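Local coordinates for oxidoreductase protein (Agrobacterium radiobacter, PDB 5UI9) that binds NAD+ and probably catalyses an NAD-dependent oxidation or reduction of a small hydroxylated substrate, as a member of the GFO/IDH/MocA oxidoreductase family, at residues 4-9 and 67-72; 86-91 and 115-120; 199-204 and 331-336; 323-328 and 339-344. All coordinates share one frame; numbering follows the deposited sequence.

Interaction 1 (4-9 and 67-72)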
loop_
_atom_site.group_PDB
_atom_site.type_symbol
_atom_site.label_atom_id
_atom_site.label_comp_id
_atom_site.label_asym_id
_atom_site.label_seq_id
_atom_site.Cartn_x
_atom_site.Cartn_y
_atom_site.Cartn_z
ATOM N N THR A 4 -28.322 -39.722 -1.973
ATOM C CA THR A 4 -29.125 -38.916 -1.001
ATOM C C THR A 4 -28.875 -37.405 -1.167
ATOM O O THR A 4 -27.726 -36.957 -1.231
ATOM C CB THR A 4 -28.835 -39.335 0.459
ATOM O OG1 THR A 4 -27.429 -39.227 0.733
ATOM C CG2 THR A 4 -29.291 -40.776 0.705
ATOM N N GLU A 5 -29.968 -36.642 -1.224
ATOM C CA GLU A 5 -29.948 -35.207 -1.505
ATOM C C GLU A 5 -30.176 -34.446 -0.197
ATOM O O GLU A 5 -31.217 -34.621 0.440
ATOM C CB GLU A 5 -31.065 -34.881 -2.517
ATOM C CG GLU A 5 -31.434 -33.400 -2.697
ATOM C CD GLU A 5 -30.831 -32.731 -3.921
ATOM O OE1 GLU A 5 -31.371 -31.678 -4.327
ATOM O OE2 GLU A 5 -29.832 -33.238 -4.476
ATOM N N LEU A 6 -29.216 -33.604 0.194
ATOM C CA LEU A 6 -29.380 -32.745 1.379
ATOM C C LEU A 6 -30.427 -31.667 1.113
ATOM O O LEU A 6 -30.520 -31.154 0.001
ATOM C CB LEU A 6 -28.060 -32.103 1.808
ATOM C CG LEU A 6 -26.980 -33.019 2.392
ATOM C CD1 LEU A 6 -25.707 -32.222 2.630
ATOM C CD2 LEU A 6 -27.433 -33.677 3.682
ATOM N N LYS A 7 -31.221 -31.351 2.136
ATOM C CA LYS A 7 -32.324 -30.392 2.028
ATOM C C LYS A 7 -32.029 -29.195 2.915
ATOM O O LYS A 7 -31.858 -29.350 4.121
ATOM C CB LYS A 7 -33.641 -31.044 2.458
ATOM C CG LYS A 7 -34.149 -32.100 1.480
ATOM C CD LYS A 7 -34.625 -33.381 2.170
ATOM C CE LYS A 7 -35.931 -33.198 2.934
ATOM N NZ LYS A 7 -37.088 -32.881 2.049
ATOM N N GLY A 8 -31.967 -28.008 2.318
ATOM C CA GLY A 8 -31.671 -26.785 3.059
ATOM C C GLY A 8 -32.891 -25.927 3.297
ATOM O O GLY A 8 -33.879 -26.011 2.571
ATOM N N ALA A 9 -32.828 -25.112 4.341
ATOM C CA ALA A 9 -33.778 -24.024 4.541
ATOM C C ALA A 9 -32.980 -22.736 4.512
ATOM O O ALA A 9 -31.974 -22.637 5.205
ATOM C CB ALA A 9 -34.491 -24.171 5.866
ATOM N N GLY A 67 -37.683 -30.718 8.981
ATOM C CA GLY A 67 -37.666 -31.319 7.652
ATOM C C GLY A 67 -36.528 -30.839 6.763
ATOM O O GLY A 67 -36.645 -30.900 5.539
ATOM N N PHE A 68 -35.426 -30.379 7.365
ATOM C CA PHE A 68 -34.239 -29.951 6.610
ATOM C C PHE A 68 -32.934 -30.329 7.318
ATOM O O PHE A 68 -32.866 -30.361 8.547
ATOM C CB PHE A 68 -34.277 -28.441 6.309
ATOM C CG PHE A 68 -34.677 -27.593 7.478
ATOM C CD1 PHE A 68 -36.023 -27.312 7.716
ATOM C CD2 PHE A 68 -33.718 -27.071 8.339
ATOM C CE1 PHE A 68 -36.399 -26.531 8.797
ATOM C CE2 PHE A 68 -34.087 -26.288 9.424
ATOM C CZ PHE A 68 -35.430 -26.013 9.651
ATOM N N ASP A 69 -31.908 -30.610 6.516
ATOM C CA ASP A 69 -30.593 -31.055 7.004
ATOM C C ASP A 69 -29.632 -29.903 7.333
ATOM O O ASP A 69 -28.676 -30.086 8.087
ATOM C CB ASP A 69 -29.936 -31.967 5.962
ATOM C CG ASP A 69 -30.816 -33.141 5.586
ATOM O OD1 ASP A 69 -31.239 -33.871 6.500
ATOM O OD2 ASP A 69 -31.092 -33.318 4.382
ATOM N N PHE A 70 -29.856 -28.732 6.749
ATOM C CA PHE A 70 -29.049 -27.564 7.092
ATOM C C PHE A 70 -29.806 -26.270 6.902
ATOM O O PHE A 70 -30.862 -26.230 6.256
ATOM C CB PHE A 70 -27.750 -27.545 6.287
ATOM C CG PHE A 70 -27.945 -27.301 4.819
ATOM C CD1 PHE A 70 -28.150 -28.362 3.947
ATOM C CD2 PHE A 70 -27.901 -26.003 4.300
ATOM C CE1 PHE A 70 -28.321 -28.142 2.588
ATOM C CE2 PHE A 70 -28.069 -25.776 2.940
ATOM C CZ PHE A 70 -28.275 -26.846 2.082
ATOM N N VAL A 71 -29.250 -25.211 7.476
ATOM C CA VAL A 71 -29.838 -23.890 7.386
ATOM C C VAL A 71 -28.820 -22.918 6.777
ATOM O O VAL A 71 -27.636 -22.964 7.111
ATOM C CB VAL A 71 -30.391 -23.424 8.762
ATOM C CG1 VAL A 71 -29.291 -23.216 9.801
ATOM C CG2 VAL A 71 -31.220 -22.163 8.601
ATOM N N ASP A 72 -29.297 -22.079 5.854
ATOM C CA ASP A 72 -28.506 -21.035 5.214
ATOM C C ASP A 72 -29.052 -19.674 5.658
ATOM O O ASP A 72 -30.126 -19.247 5.233
ATOM C CB ASP A 72 -28.568 -21.188 3.688
ATOM C CG ASP A 72 -27.469 -20.404 2.955
ATOM O OD1 ASP A 72 -26.460 -19.995 3.578
ATOM O OD2 ASP A 72 -27.617 -20.211 1.731
#

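Interaction 2 (86-91 and 115-120)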
loop_
_atom_site.group_PDB
_atom_site.type_symbol
_atom_site.label_atom_id
_atom_site.label_comp_id
_atom_site.label_asym_id
_atom_site.label_seq_id
_atom_site.Cartn_x
_atom_site.Cartn_y
_atom_site.Cartn_z
ATOM N N MET A 86 -30.600 -20.860 17.438
ATOM C CA MET A 86 -31.768 -21.691 17.107
ATOM C C MET A 86 -31.344 -22.958 16.351
ATOM O O MET A 86 -31.861 -24.054 16.615
ATOM C CB MET A 86 -32.787 -20.917 16.257
ATOM C CG MET A 86 -33.543 -19.810 16.981
ATOM S SD MET A 86 -34.904 -19.137 15.989
ATOM C CE MET A 86 -34.916 -17.414 16.480
ATOM N N ALA A 87 -30.411 -22.795 15.414
ATOM C CA ALA A 87 -29.871 -23.923 14.656
ATOM C C ALA A 87 -29.197 -24.923 15.594
ATOM O O ALA A 87 -29.469 -26.122 15.516
ATOM C CB ALA A 87 -28.896 -23.444 13.587
ATOM N N ALA A 88 -28.359 -24.416 16.498
ATOM C CA ALA A 88 -27.628 -25.251 17.452
ATOM C C ALA A 88 -28.558 -26.050 18.376
ATOM O O ALA A 88 -28.357 -27.257 18.564
ATOM C CB ALA A 88 -26.671 -24.396 18.267
ATOM N N ALA A 89 -29.581 -25.381 18.916
ATOM C CA ALA A 89 -30.583 -26.022 19.782
ATOM C C ALA A 89 -31.417 -27.072 19.053
ATOM O O ALA A 89 -31.796 -28.086 19.648
ATOM C CB ALA A 89 -31.499 -24.973 20.402
ATOM N N HIS A 90 -31.700 -26.833 17.769
ATOM C CA HIS A 90 -32.398 -27.825 16.920
ATOM C C HIS A 90 -31.462 -28.820 16.218
ATOM O O HIS A 90 -31.929 -29.632 15.416
ATOM C CB HIS A 90 -33.291 -27.116 15.890
ATOM C CG HIS A 90 -34.521 -26.513 16.486
ATOM N ND1 HIS A 90 -34.539 -25.252 17.043
ATOM C CD2 HIS A 90 -35.774 -27.008 16.632
ATOM C CE1 HIS A 90 -35.753 -24.990 17.492
ATOM N NE2 HIS A 90 -36.520 -26.040 17.260
ATOM N N LYS A 91 -30.165 -28.763 16.545
ATOM C CA LYS A 91 -29.113 -29.611 15.967
ATOM C C LYS A 91 -29.119 -29.640 14.435
ATOM O O LYS A 91 -28.990 -30.694 13.815
ATOM C CB LYS A 91 -29.165 -31.026 16.563
ATOM C CG LYS A 91 -28.813 -31.078 18.042
ATOM C CD LYS A 91 -28.936 -32.492 18.598
ATOM C CE LYS A 91 -28.893 -32.507 20.123
ATOM N NZ LYS A 91 -27.639 -31.903 20.664
ATOM N N GLU A 115 -20.206 -25.771 18.617
ATOM C CA GLU A 115 -19.290 -26.839 19.063
ATOM C C GLU A 115 -19.905 -27.730 20.150
ATOM O O GLU A 115 -19.764 -28.954 20.091
ATOM C CB GLU A 115 -17.946 -26.271 19.534
ATOM C CG GLU A 115 -17.000 -25.962 18.377
ATOM C CD GLU A 115 -15.799 -25.102 18.757
ATOM O OE1 GLU A 115 -15.618 -24.798 19.961
ATOM O OE2 GLU A 115 -15.031 -24.731 17.830
ATOM N N ASN A 116 -20.597 -27.112 21.111
ATOM C CA ASN A 116 -21.314 -27.832 22.178
ATOM C C ASN A 116 -22.446 -28.717 21.652
ATOM O O ASN A 116 -22.697 -29.799 22.197
ATOM C CB ASN A 116 -21.882 -26.851 23.220
ATOM C CG ASN A 116 -20.812 -26.257 24.131
ATOM O OD1 ASN A 116 -19.698 -26.772 24.231
ATOM N ND2 ASN A 116 -21.156 -25.167 24.812
ATOM N N ALA A 117 -23.128 -28.253 20.606
ATOM C CA ALA A 117 -24.208 -29.014 19.973
ATOM C C ALA A 117 -23.714 -30.022 18.923
ATOM O O ALA A 117 -24.514 -30.765 18.361
ATOM C CB ALA A 117 -25.213 -28.059 19.348
ATOM N N ASP A 118 -22.408 -30.027 18.651
ATOM C CA ASP A 118 -21.776 -30.945 17.705
ATOM C C ASP A 118 -22.368 -30.793 16.297
ATOM O O ASP A 118 -22.691 -31.781 15.633
ATOM C CB ASP A 118 -21.867 -32.396 18.229
ATOM C CG ASP A 118 -20.836 -33.333 17.596
ATOM O OD1 ASP A 118 -19.975 -32.883 16.815
ATOM O OD2 ASP A 118 -20.894 -34.546 17.886
ATOM N N ILE A 119 -22.497 -29.541 15.856
ATOM C CA ILE A 119 -22.971 -29.229 14.506
ATOM C C ILE A 119 -21.957 -28.335 13.782
ATOM O O ILE A 119 -21.328 -27.476 14.410
ATOM C CB ILE A 119 -24.369 -28.562 14.482
ATOM C CG1 ILE A 119 -24.418 -27.273 15.323
ATOM C CG2 ILE A 119 -25.431 -29.549 14.955
ATOM C CD1 ILE A 119 -25.284 -26.189 14.717
ATOM N N PRO A 120 -21.772 -28.556 12.469
ATOM C CA PRO A 120 -20.927 -27.648 11.697
ATOM C C PRO A 120 -21.481 -26.218 11.630
ATOM O O PRO A 120 -22.705 -26.012 11.597
ATOM C CB PRO A 120 -20.909 -28.281 10.301
ATOM C CG PRO A 120 -21.220 -29.714 10.519
ATOM C CD PRO A 120 -22.148 -29.752 11.690
#

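Interaction 3 (199-204 and 331-336)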
loop_
_atom_site.group_PDB
_atom_site.type_symbol
_atom_site.label_atom_id
_atom_site.label_comp_id
_atom_site.label_asym_id
_atom_site.label_seq_id
_atom_site.Cartn_x
_atom_site.Cartn_y
_atom_site.Cartn_z
ATOM N N ALA A 199 -4.626 0.525 11.976
ATOM C CA ALA A 199 -5.609 0.951 10.978
ATOM C C ALA A 199 -5.898 2.445 11.027
ATOM O O ALA A 199 -5.718 3.094 12.057
ATOM C CB ALA A 199 -6.896 0.162 11.138
ATOM N N ARG A 200 -6.329 2.972 9.882
ATOM C CA ARG A 200 -6.754 4.361 9.722
ATOM C C ARG A 200 -8.004 4.369 8.863
ATOM O O ARG A 200 -8.079 3.628 7.886
ATOM C CB ARG A 200 -5.669 5.187 9.024
ATOM C CG ARG A 200 -4.335 5.204 9.738
ATOM C CD ARG A 200 -4.420 5.957 11.048
ATOM N NE ARG A 200 -3.103 6.067 11.674
ATOM C CZ ARG A 200 -2.576 5.202 12.535
ATOM N NH1 ARG A 200 -3.248 4.137 12.969
ATOM N NH2 ARG A 200 -1.354 5.428 12.998
ATOM N N THR A 201 -8.972 5.203 9.227
ATOM C CA THR A 201 -10.231 5.319 8.494
ATOM C C THR A 201 -10.648 6.770 8.300
ATOM O O THR A 201 -10.260 7.646 9.071
ATOM C CB THR A 201 -11.392 4.641 9.242
ATOM O OG1 THR A 201 -11.606 5.307 10.490
ATOM C CG2 THR A 201 -11.101 3.173 9.485
ATOM N N LYS A 202 -11.469 6.999 7.277
ATOM C CA LYS A 202 -12.137 8.278 7.091
ATOM C C LYS A 202 -13.409 8.131 6.263
ATOM O O LYS A 202 -13.643 7.087 5.637
ATOM C CB LYS A 202 -11.190 9.296 6.442
ATOM C CG LYS A 202 -10.675 8.920 5.065
ATOM C CD LYS A 202 -10.090 10.127 4.343
ATOM C CE LYS A 202 -8.822 10.651 5.005
ATOM N NZ LYS A 202 -7.723 9.638 5.048
ATOM N N ARG A 203 -14.220 9.185 6.276
ATOM C CA ARG A 203 -15.422 9.269 5.450
ATOM C C ARG A 203 -15.234 10.356 4.409
ATOM O O ARG A 203 -15.061 11.509 4.762
ATOM C CB ARG A 203 -16.655 9.571 6.298
ATOM C CG ARG A 203 -17.953 9.550 5.503
ATOM C CD ARG A 203 -19.161 9.579 6.419
ATOM N NE ARG A 203 -19.210 10.778 7.252
ATOM C CZ ARG A 203 -19.656 11.974 6.868
ATOM N NH1 ARG A 203 -20.112 12.189 5.631
ATOM N NH2 ARG A 203 -19.644 12.974 7.737
ATOM N N VAL A 204 -15.256 9.973 3.135
ATOM C CA VAL A 204 -15.200 10.916 2.017
ATOM C C VAL A 204 -16.607 11.255 1.500
ATOM O O VAL A 204 -16.939 12.424 1.325
ATOM C CB VAL A 204 -14.329 10.356 0.869
ATOM C CG1 VAL A 204 -14.288 11.334 -0.310
ATOM C CG2 VAL A 204 -12.925 10.053 1.380
ATOM N N GLU A 331 -10.968 -0.482 16.568
ATOM C CA GLU A 331 -10.266 -0.078 17.793
ATOM C C GLU A 331 -9.056 0.797 17.465
ATOM O O GLU A 331 -8.947 1.916 17.964
ATOM C CB GLU A 331 -9.828 -1.310 18.594
ATOM C CG GLU A 331 -9.236 -1.012 19.967
ATOM C CD GLU A 331 -8.876 -2.270 20.754
ATOM O OE1 GLU A 331 -9.516 -3.335 20.557
ATOM O OE2 GLU A 331 -7.940 -2.193 21.584
ATOM N N SER A 332 -8.174 0.286 16.605
ATOM C CA SER A 332 -6.942 0.987 16.221
ATOM C C SER A 332 -7.195 2.347 15.580
ATOM O O SER A 332 -6.482 3.305 15.870
ATOM C CB SER A 332 -6.110 0.135 15.261
ATOM O OG SER A 332 -4.932 0.819 14.869
ATOM N N ALA A 333 -8.204 2.422 14.713
ATOM C CA ALA A 333 -8.536 3.667 14.022
ATOM C C ALA A 333 -9.030 4.753 14.976
ATOM O O ALA A 333 -8.796 5.930 14.731
ATOM C CB ALA A 333 -9.568 3.411 12.931
ATOM N N ALA A 334 -9.713 4.354 16.049
ATOM C CA ALA A 334 -10.212 5.298 17.061
ATOM C C ALA A 334 -9.110 5.770 18.020
ATOM O O ALA A 334 -9.017 6.956 18.312
ATOM C CB ALA A 334 -11.360 4.673 17.846
ATOM N N ASN A 335 -8.290 4.832 18.499
ATOM C CA ASN A 335 -7.216 5.103 19.478
ATOM C C ASN A 335 -5.904 5.574 18.845
ATOM O O ASN A 335 -5.088 6.204 19.516
ATOM C CB ASN A 335 -6.909 3.839 20.302
ATOM C CG ASN A 335 -8.123 3.307 21.052
ATOM O OD1 ASN A 335 -8.899 4.070 21.636
ATOM N ND2 ASN A 335 -8.287 1.986 21.046
ATOM N N GLY A 336 -5.693 5.240 17.572
ATOM C CA GLY A 336 -4.425 5.493 16.890
ATOM C C GLY A 336 -3.319 4.522 17.273
ATOM O O GLY A 336 -2.172 4.715 16.866
HETATM O O HOH W 1 -8.162 6.908 11.632
#

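Interaction 4 (323-328 and 339-344)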
loop_
_atom_site.group_PDB
_atom_site.type_symbol
_atom_site.label_atom_id
_atom_site.label_comp_id
_atom_site.label_asym_id
_atom_site.label_seq_id
_atom_site.Cartn_x
_atom_site.Cartn_y
_atom_site.Cartn_z
ATOM N N PHE A 323 -12.538 -12.099 11.923
ATOM C CA PHE A 323 -13.403 -11.122 12.588
ATOM C C PHE A 323 -12.667 -10.281 13.623
ATOM O O PHE A 323 -12.924 -9.087 13.731
ATOM C CB PHE A 323 -14.642 -11.768 13.231
ATOM C CG PHE A 323 -15.709 -10.767 13.556
ATOM C CD1 PHE A 323 -15.667 -10.044 14.747
ATOM C CD2 PHE A 323 -16.717 -10.490 12.644
ATOM C CE1 PHE A 323 -16.621 -9.082 15.031
ATOM C CE2 PHE A 323 -17.685 -9.536 12.928
ATOM C CZ PHE A 323 -17.636 -8.833 14.124
ATOM N N ALA A 324 -11.769 -10.909 14.378
ATOM C CA ALA A 324 -10.870 -10.202 15.301
ATOM C C ALA A 324 -10.142 -9.029 14.646
ATOM O O ALA A 324 -9.980 -7.978 15.270
ATOM C CB ALA A 324 -9.856 -11.166 15.894
ATOM N N LEU A 325 -9.716 -9.221 13.395
ATOM C CA LEU A 325 -9.001 -8.187 12.644
ATOM C C LEU A 325 -9.906 -7.005 12.334
ATOM O O LEU A 325 -9.443 -5.865 12.347
ATOM C CB LEU A 325 -8.396 -8.736 11.343
ATOM C CG LEU A 325 -7.513 -9.987 11.407
ATOM C CD1 LEU A 325 -7.013 -10.368 10.021
ATOM C CD2 LEU A 325 -6.339 -9.832 12.363
ATOM N N VAL A 326 -11.184 -7.275 12.063
ATOM C CA VAL A 326 -12.174 -6.213 11.844
ATOM C C VAL A 326 -12.356 -5.368 13.110
ATOM O O VAL A 326 -12.275 -4.140 13.057
ATOM C CB VAL A 326 -13.539 -6.775 11.371
ATOM C CG1 VAL A 326 -14.635 -5.708 11.401
ATOM C CG2 VAL A 326 -13.411 -7.353 9.970
ATOM N N GLU A 327 -12.599 -6.032 14.236
ATOM C CA GLU A 327 -12.795 -5.342 15.509
ATOM C C GLU A 327 -11.515 -4.602 15.944
ATOM O O GLU A 327 -11.588 -3.486 16.450
ATOM C CB GLU A 327 -13.280 -6.331 16.581
ATOM C CG GLU A 327 -13.688 -5.681 17.896
ATOM C CD GLU A 327 -14.567 -6.581 18.749
ATOM O OE1 GLU A 327 -15.703 -6.872 18.316
ATOM O OE2 GLU A 327 -14.124 -6.998 19.847
ATOM N N ALA A 328 -10.356 -5.220 15.716
ATOM C CA ALA A 328 -9.067 -4.588 15.990
ATOM C C ALA A 328 -8.823 -3.346 15.127
ATOM O O ALA A 328 -8.240 -2.377 15.602
ATOM C CB ALA A 328 -7.937 -5.585 15.795
ATOM N N VAL A 339 -2.757 -2.807 17.742
ATOM C CA VAL A 339 -3.562 -3.748 18.528
ATOM C C VAL A 339 -2.985 -5.157 18.407
ATOM O O VAL A 339 -2.695 -5.615 17.305
ATOM C CB VAL A 339 -5.043 -3.736 18.080
ATOM C CG1 VAL A 339 -5.857 -4.785 18.832
ATOM C CG2 VAL A 339 -5.647 -2.357 18.289
ATOM N N ASP A 340 -2.844 -5.828 19.551
ATOM C CA ASP A 340 -2.413 -7.224 19.616
ATOM C C ASP A 340 -3.614 -8.128 19.329
ATOM O O ASP A 340 -4.598 -8.116 20.072
ATOM C CB ASP A 340 -1.837 -7.525 21.010
ATOM C CG ASP A 340 -1.209 -8.915 21.121
ATOM O OD1 ASP A 340 -1.680 -9.876 20.471
ATOM O OD2 ASP A 340 -0.243 -9.052 21.899
ATOM N N ILE A 341 -3.509 -8.933 18.274
ATOM C CA ILE A 341 -4.598 -9.824 17.867
ATOM C C ILE A 341 -4.686 -11.041 18.791
ATOM O O ILE A 341 -5.790 -11.449 19.169
ATOM C CB ILE A 341 -4.447 -10.274 16.394
ATOM C CG1 ILE A 341 -4.409 -9.052 15.454
ATOM C CG2 ILE A 341 -5.570 -11.228 15.995
ATOM C CD1 ILE A 341 -5.582 -8.099 15.596
ATOM N N GLY A 342 -3.532 -11.608 19.150
ATOM C CA GLY A 342 -3.459 -12.741 20.077
ATOM C C GLY A 342 -4.188 -12.515 21.392
ATOM O O GLY A 342 -4.866 -13.414 21.891
ATOM N N ALA A 343 -4.069 -11.303 21.935
ATOM C CA ALA A 343 -4.726 -10.924 23.194
ATOM C C ALA A 343 -6.258 -10.920 23.123
ATOM O O ALA A 343 -6.917 -11.064 24.147
ATOM C CB ALA A 343 -4.225 -9.562 23.664
ATOM N N MET A 344 -6.816 -10.752 21.925
ATOM C CA MET A 344 -8.269 -10.742 21.727
ATOM C C MET A 344 -8.883 -12.137 21.664
ATOM O O MET A 344 -10.054 -12.292 21.987
ATOM C CB MET A 344 -8.634 -10.005 20.435
ATOM C CG MET A 344 -8.154 -8.567 20.359
ATOM S SD MET A 344 -8.422 -7.882 18.715
ATOM C CE MET A 344 -10.159 -7.449 18.811
#

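Interaction 1 (4-9 and 67-72)
Gly-8 CA stands over one face of the Phe-70 ring, above its centre. CG of Phe-70 sits between the backbone N and the carbonyl carbon (chi1 68°), which brings the ring face against Gly-8 CA. From CB outward, CG, CD2 and CE2 all face that carbon. CD1 also nears Lys-7 O. CE1 meets both Gly-8 CA and, at the ring edge, the CB of Leu-6, the latter 4.0 Å away. CZ at the tip is 3.5 Å from Gly-8 CA. The distance from Gly-8 CA to the ring centroid is 3.6 Å, a CH-pi contact. The lack of a side chain on Gly-8 is what lets the ring come so close. Trp-302 packs on the same ring edge-to-face.

On the other face of the sheet, Ala-9 CB stands over the Phe-68 ring, 3.8 Å from its centroid. The backbones pair as parallel strands. Ala-9 N donates to Phe-70 O at 3.0 Å, and Asp-72 N to Ala-9 O at 2.8 Å. Lys-7 O takes a 2.7 Å bond from Asp-69 N and a weak one from Phe-70 N. Asp-69 points toward the other strand, and its OD2 accepts from Lys-7 N at 3.0 Å, on the anti side. Strands 6-11 and 70-73 are the adjacent central strands of the parallel sheet of an NAD-binding Rossmann fold.

Interaction 2 (86-91 and 115-120)
Ile-119 and Ala-88 meet because chi1 of Ile-119 (57°) sets CG1 between the backbone N and the carbonyl carbon, while CG2 lies beside the N. The two branches then reach different parts of segment 86-91. CD1 touches Ala-88 CA at 3.7 Å. Ile-119 CG2 rests on the backbone of Lys-91, 3.7 Å from Lys-91 C. The contact joins the C-terminal ends of two neighbouring helices of the Rossmann domain, 80-89 and 104-116. Each helix closes in a Schellman motif, with Lys-91 and Asp-118 as the residues of positive phi.

These endings turn the chain toward strands 94-97 and 121-124, and Pro-120 is already bonded through its backbone to Ala-94. Small side chains let the helix ends approach. The CB atoms of Ala-88 and Ala-117 are 4.1 Å apart. Thr-113 adds to the packing on Ala-88, and Cys-114 to that on Ile-119. The Lys-91 chain runs extended until a bend at chi4 (-58°), which leaves NZ near Ala-117 O, though at 4.0 Å the approach is long. Ala-117 CB lies 3.3 Å from Ala-88 O, the same oxygen that accepts Lys-91 N in the Schellman turn.

Interaction 3 (199-204 and 331-336)
Ser-332 reaches from helix 316-335 to Ala-199 on strand 194-202. This is a helix end packed across the sheet of the GFO/IDH/MocA C-terminal domain, and the short segments cross at 75°. The hydroxyl of Ser-332 is swung to the side of its own carbonyl carbon, with OG trans to the backbone N (chi1 179°). There it accepts from Ala-199 N at 2.9 Å. The same OG donates to Arg-337 O, and the two bonds together fix the rotation of this buried hydroxyl.

Ala-333 presents its methyl to Thr-201. The rotamer of Thr-201 turns both its branches to that methyl: OG1 comes within 3.7 Å of Ala-333 CB, and CG2 within 3.8 Å.

Arg-200 starts away from the helix, then bends at chi2 (-68°) and folds back. Its NH1 donates to Ala-199 O at 2.8 Å, from above the carbonyl plane but within the plane of the guanidinium. Ser-332 OG lies farther off at the guanidinium edge. NE forms a salt bridge with Asp-219 of the second subunit, so the arginine ties strand 194-202 to that subunit. A water completes the contact: it accepts from Thr-201 N at 3.1 Å and donates a weak bond to Ala-333 O at 3.3 Å.

Interaction 4 (323-328 and 339-344)
Ala-328 CB is the meeting point of three side chains from segment 339-344. The CD1 of Ile-341 presses on it at 3.5 Å, tighter than a usual carbon contact. The SD of Met-344 lies 3.7 Å away, and the CG1 of Val-339 is at 3.8 Å. Around this centre the contacts spread along the helix. Leu-325 CD2 packs on Ile-341 CG1 at 3.7 Å, the two side chains crossing at about a right angle. Met-344 bends at chi3 (81°), which brings CE to 3.6 Å from Ala-324 O. The same methyl lies against Glu-327 CB at 4.0 Å.

Further out, other parts of the fold set these groups in place. Val-339 and Ile-341 are bonded through their backbones to Leu-197 and Ala-195 of strand 194-202, and that strand also packs on Leu-325 and Ile-341. Helix 175-191 covers Leu-325. An Asx motif shapes the turn after strand 339-340: Asp-340 OD1 accepts from Ala-343 N at 3.1 Å. Glu-327 OE1 bonds to Leu-104 N, and Met-344 O takes Lys-108 NZ. Both bonds tie this contact to helix 104-116. Between the two segments the contact is mainly apolar, with methyl groups also lying against the helix carbonyls Ala-324 O and Ala-328 O. It therefore rests on close shape fit and burial, with the C-terminal segment closing over one side of helix 316-335.

How the interactions relate
From the N terminus, interaction 1 comes first and closes a loop that runs from the first strand of the Rossmann sheet through strands 30-36 and 54-56 to strand 70-73. Interaction 2 follows in series and closes a shorter loop through strand 94-97. The two touch where Val-71 CG1 meets Ala-87 CB at 3.8 Å, so helix 80-89 packs on strand 70-73 there. Interaction 3 closes a long loop of 126 residues, from strand 194-202 to the end of helix 316-335. Interaction 4 closes one of 10 residues, from that helix to strand 339-340. These two cross, because 323-328 falls between the segments of interaction 3 and 339-344 follows them. Both join helix 316-335 to neighbouring strands of one sheet.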